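Local structure of peptidoglycan-binding domain 1 (Burkholderia, 5NM7) at residues V223-A226 and A227-K231; V89-A92 and A93-V97. The protein probably cleaves bacterial cell-wall peptidoglycan as a modular phage endolysin, joining a peptidoglycan-binding module to a lysozyme-like N-acetylmuramidase module. All coordinates share one frame; numbering follows the deposited sequence.

In the fold
Interaction 1 covers nearly all of the short helix 222-229 and the turn that ends it. Interaction 2 covers the start of helix 91-101. The first thus includes a helix C-terminus, the second an N-terminus, and both are partly buried. Each has a leucine packed on an arginine four residues later. In interaction 1 the arginine reaches the main-chain oxygen of Leu87, in interaction 2 the carboxylate of Asp77. The two ends also meet. Lys231 NZ forms a salt bridge with Asp90 OD2 at 2.9 Å on the more exposed side, while the buried Leu228 packs against Val89, just before helix 91-101, and Val97 within it.

Interaction 1: residues V223-A226 and A227-K231; sequences VMLA and ALRSK
The guanidinium of Arg229 has the CD2 methyl of Leu225 over the centre of one face, 3.6 Å above the plane. NE lies 3.7 Å from the other methyl, Leu225 CD1. The two side chains are four residues apart, one helical turn. Arg229 CG lies beside the backbone N (chi1 -76°), and the chain runs extended from there to NE. This carries the flat group back along the helix and over the leucine. The arginine's methylenes pass over the backbone on the way, with Arg229 CG 3.3 Å from Leu225 O. The polar end is held from outside the helix: NE donates to the main-chain oxygen of Leu87. That bond should limit how far the group can turn on the leucine.

Beneath the side chains the helical bonds are regular. Arg229 N donates to Leu225 O at 2.9 Å, and Leu228 N and Ala227 N make the equivalent bonds to Met224 O and Val223 O. Met224 and Leu228 belong to the buried side, where Met224 meets Phe217 of helix 207-219 and Leu228 meets Trp233 of helix 233-241.

At the end of the helix one oxygen is gripped twice: Ala226 O accepts from Ser230 N at 3.0 Å and from Ser230 OG at 2.9 Å. The two donors come from opposite faces of the carbonyl plane. Ser230 OG sits between its own backbone N and carbonyl carbon (chi1 74°), which folds the hydroxyl back toward that oxygen. Lys231 then takes a positive phi of 54°. Its N bonds to Leu228 O, and Lys232 N reaches Ala227 O. These are the paired bonds of a Schellman motif, with Lys231 as the C-prime residue that ends helix 222-229.

Interaction 2: residues V89-A92 and A93-V97; sequences VDLA and AVRAV
The backbone passes from an extended Val89 through Asp90, at the N-cap position, into helical geometry at Leu91, and Asp90 O receives the first bond of helix 91-101 from Val94 N at 3.2 Å.

Val89 lies ahead of the helix but folds back onto its first turn. Its CG1 methyl is anti to the backbone N (chi1 167°) and reaches Ala93 CB at 3.4 Å, tighter than usual for two carbons. The same methyl touches Val94 CG2 at 3.9 Å. Ala93 is also tied to this end of the helix through its backbone, since its N makes a weak bond to Asp90 O. An apolar residue just before the N-cap that meets a side chain four residues after the N-cap is the hydrophobic staple pattern, and Val89 with Val94 fits it. The carboxylate of Asp90 makes no capping bond. It turns outward, and OD2 pairs with Lys231 NZ.

On another side of the helix, Leu91 meets Arg95, whose N donates to Leu91 O at 2.8 Å. Leu91 CD1 lies loosely over one face of the Arg95 guanidinium, off its centre. The other methyl, Leu91 CD2, comes within 3.9 Å of Arg95 NE. The arginine is extended from CG to NE. A turn about CD-NE (chi4 -76°) then sets the flat group across the line of its chain. NH1 forms a salt bridge with Asp77 OD1 at the start of helix 77-87. Val94 also faces that helix, touching Leu80 and Ala84. Ala92 packs on Phe258 and Tyr261 of helix 250-265. Ala96, whose N bonds to Ala92 O, meets Ala257 there.

Interaction 1: residues V223-A226 and A227-K231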
loop_
_atom_site.group_PDB
_atom_site.type_symbol
_atom_site.label_atom_id
_atom_site.label_comp_id
_atom_site.label_asym_id
_atom_site.label_seq_id
_atom_site.Cartn_x
_atom_site.Cartn_y
_atom_site.Cartn_z
ATOM N N VAL A 223 -12.065 -9.078 -14.574
ATOM C CA VAL A 223 -12.069 -7.882 -15.428
ATOM C C VAL A 223 -10.963 -6.945 -14.970
ATOM O O VAL A 223 -10.186 -6.468 -15.780
ATOM C CB VAL A 223 -13.425 -7.183 -15.368
ATOM C CG1 VAL A 223 -13.400 -5.880 -16.147
ATOM C CG2 VAL A 223 -14.483 -8.116 -15.964
ATOM N N MET A 224 -10.884 -6.747 -13.665
ATOM C CA MET A 224 -9.755 -5.986 -13.094
ATOM C C MET A 224 -8.373 -6.582 -13.358
ATOM O O MET A 224 -7.421 -5.874 -13.739
ATOM C CB MET A 224 -9.993 -5.797 -11.586
ATOM C CG MET A 224 -8.953 -4.904 -10.962
ATOM S SD MET A 224 -9.131 -4.901 -9.160
ATOM C CE MET A 224 -10.561 -3.956 -9.087
ATOM N N LEU A 225 -8.255 -7.897 -13.208
ATOM C CA LEU A 225 -7.059 -8.610 -13.497
ATOM C C LEU A 225 -6.633 -8.416 -14.947
ATOM O O LEU A 225 -5.472 -8.211 -15.257
ATOM C CB LEU A 225 -7.247 -10.090 -13.197
ATOM C CG LEU A 225 -6.087 -11.026 -13.521
ATOM C CD1 LEU A 225 -4.869 -10.709 -12.683
ATOM C CD2 LEU A 225 -6.538 -12.454 -13.259
ATOM N N ALA A 226 -7.611 -8.519 -15.848
ATOM C CA ALA A 226 -7.295 -8.371 -17.269
ATOM C C ALA A 226 -6.847 -6.966 -17.568
ATOM O O ALA A 226 -5.947 -6.791 -18.393
ATOM C CB ALA A 226 -8.480 -8.768 -18.144
ATOM N N ALA A 227 -7.447 -5.977 -16.887
ATOM C CA ALA A 227 -7.089 -4.581 -17.101
ATOM C C ALA A 227 -5.646 -4.357 -16.662
ATOM O O ALA A 227 -4.878 -3.735 -17.371
ATOM C CB ALA A 227 -8.029 -3.652 -16.402
ATOM N N LEU A 228 -5.275 -4.941 -15.522
ATOM C CA LEU A 228 -3.938 -4.843 -15.041
ATOM C C LEU A 228 -2.937 -5.534 -15.954
ATOM O O LEU A 228 -1.908 -4.973 -16.324
ATOM C CB LEU A 228 -3.856 -5.406 -13.614
ATOM C CG LEU A 228 -2.476 -5.316 -12.978
ATOM C CD1 LEU A 228 -1.958 -3.895 -12.971
ATOM C CD2 LEU A 228 -2.579 -5.871 -11.583
ATOM N N ARG A 229 -3.267 -6.749 -16.378
ATOM C CA ARG A 229 -2.382 -7.505 -17.235
ATOM C C ARG A 229 -2.106 -6.769 -18.521
ATOM O O ARG A 229 -0.986 -6.837 -19.009
ATOM C CB ARG A 229 -2.972 -8.873 -17.556
ATOM C CG ARG A 229 -2.854 -9.826 -16.388
ATOM C CD ARG A 229 -3.502 -11.143 -16.756
ATOM N NE ARG A 229 -3.277 -12.161 -15.745
ATOM C CZ ARG A 229 -3.959 -13.294 -15.681
ATOM N NH1 ARG A 229 -4.918 -13.562 -16.576
ATOM N NH2 ARG A 229 -3.686 -14.169 -14.737
ATOM N N SER A 230 -3.130 -6.101 -19.050
ATOM C CA SER A 230 -3.066 -5.454 -20.368
ATOM C C SER A 230 -2.659 -3.954 -20.225
ATOM O O SER A 230 -2.683 -3.202 -21.200
ATOM C CB SER A 230 -4.387 -5.715 -21.112
ATOM O OG SER A 230 -5.484 -4.942 -20.611
ATOM N N LYS A 231 -2.276 -3.557 -19.006
ATOM C CA LYS A 231 -1.834 -2.204 -18.684
ATOM C C LYS A 231 -2.841 -1.151 -19.088
ATOM O O LYS A 231 -2.488 -0.092 -19.643
ATOM C CB LYS A 231 -0.457 -1.927 -19.286
ATOM C CG LYS A 231 0.634 -2.892 -18.868
ATOM C CD LYS A 231 0.871 -3.939 -19.959
ATOM C CE LYS A 231 2.331 -4.277 -20.114
ATOM N NZ LYS A 231 2.529 -5.284 -21.197
#

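Interaction 2: residues V89-A92 and A93-V97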
loop_
_atom_site.group_PDB
_atom_site.type_symbol
_atom_site.label_atom_id
_atom_site.label_comp_id
_atom_site.label_asym_id
_atom_site.label_seq_id
_atom_site.Cartn_x
_atom_site.Cartn_y
_atom_site.Cartn_z
ATOM N N VAL A 89 1.429 -10.861 -14.290
ATOM C CA VAL A 89 1.484 -9.465 -14.694
ATOM C C VAL A 89 2.973 -9.116 -14.759
ATOM O O VAL A 89 3.786 -9.624 -13.990
ATOM C CB VAL A 89 0.703 -8.597 -13.675
ATOM C CG1 VAL A 89 0.973 -7.106 -13.859
ATOM C CG2 VAL A 89 -0.803 -8.864 -13.750
ATOM N N ASP A 90 3.322 -8.263 -15.717
ATOM C CA ASP A 90 4.667 -7.787 -15.910
ATOM C C ASP A 90 5.131 -7.148 -14.572
ATOM O O ASP A 90 4.367 -6.454 -13.905
ATOM C CB ASP A 90 4.682 -6.804 -17.111
ATOM C CG ASP A 90 4.561 -7.523 -18.509
ATOM O OD1 ASP A 90 4.777 -8.754 -18.638
ATOM O OD2 ASP A 90 4.268 -6.827 -19.499
ATOM N N LEU A 91 6.344 -7.459 -14.161
ATOM C CA LEU A 91 6.870 -6.977 -12.875
ATOM C C LEU A 91 6.796 -5.451 -12.794
ATOM O O LEU A 91 6.404 -4.898 -11.749
ATOM C CB LEU A 91 8.310 -7.440 -12.652
ATOM C CG LEU A 91 8.997 -6.847 -11.408
ATOM C CD1 LEU A 91 8.253 -7.226 -10.129
ATOM C CD2 LEU A 91 10.455 -7.270 -11.335
ATOM N N ALA A 92 7.111 -4.773 -13.904
ATOM C CA ALA A 92 7.033 -3.316 -13.946
ATOM C C ALA A 92 5.628 -2.814 -13.627
ATOM O O ALA A 92 5.454 -1.758 -13.017
ATOM C CB ALA A 92 7.488 -2.785 -15.296
ATOM N N ALA A 93 4.600 -3.558 -14.069
ATOM C CA ALA A 93 3.236 -3.188 -13.746
ATOM C C ALA A 93 2.919 -3.341 -12.266
ATOM O O ALA A 93 2.211 -2.501 -11.680
ATOM C CB ALA A 93 2.218 -3.975 -14.596
ATOM N N VAL A 94 3.445 -4.394 -11.662
ATOM C CA VAL A 94 3.289 -4.624 -10.210
ATOM C C VAL A 94 4.020 -3.564 -9.408
ATOM O O VAL A 94 3.472 -3.032 -8.459
ATOM C CB VAL A 94 3.753 -6.029 -9.797
ATOM C CG1 VAL A 94 3.768 -6.186 -8.286
ATOM C CG2 VAL A 94 2.818 -7.072 -10.414
ATOM N N ARG A 95 5.228 -3.233 -9.829
ATOM C CA ARG A 95 5.948 -2.133 -9.213
ATOM C C ARG A 95 5.211 -0.817 -9.313
ATOM O O ARG A 95 5.126 -0.068 -8.332
ATOM C CB ARG A 95 7.319 -1.970 -9.849
ATOM C CG ARG A 95 8.270 -3.110 -9.582
ATOM C CD ARG A 95 9.649 -2.656 -10.063
ATOM N NE ARG A 95 10.694 -3.644 -9.856
ATOM C CZ ARG A 95 11.280 -3.943 -8.686
ATOM N NH1 ARG A 95 10.920 -3.353 -7.536
ATOM N NH2 ARG A 95 12.247 -4.853 -8.667
ATOM N N ALA A 96 4.618 -0.525 -10.484
ATOM C CA ALA A 96 3.791 0.664 -10.646
ATOM C C ALA A 96 2.571 0.683 -9.758
ATOM O O ALA A 96 2.279 1.648 -9.130
ATOM C CB ALA A 96 3.372 0.818 -12.102
ATOM N N VAL A 97 1.847 -0.435 -9.673
ATOM C CA VAL A 97 0.698 -0.533 -8.769
ATOM C C VAL A 97 1.082 -0.354 -7.322
ATOM O O VAL A 97 0.405 0.338 -6.566
ATOM C CB VAL A 97 -0.033 -1.865 -8.929
ATOM C CG1 VAL A 97 -1.100 -2.036 -7.855
ATOM C CG2 VAL A 97 -0.719 -1.856 -10.269
#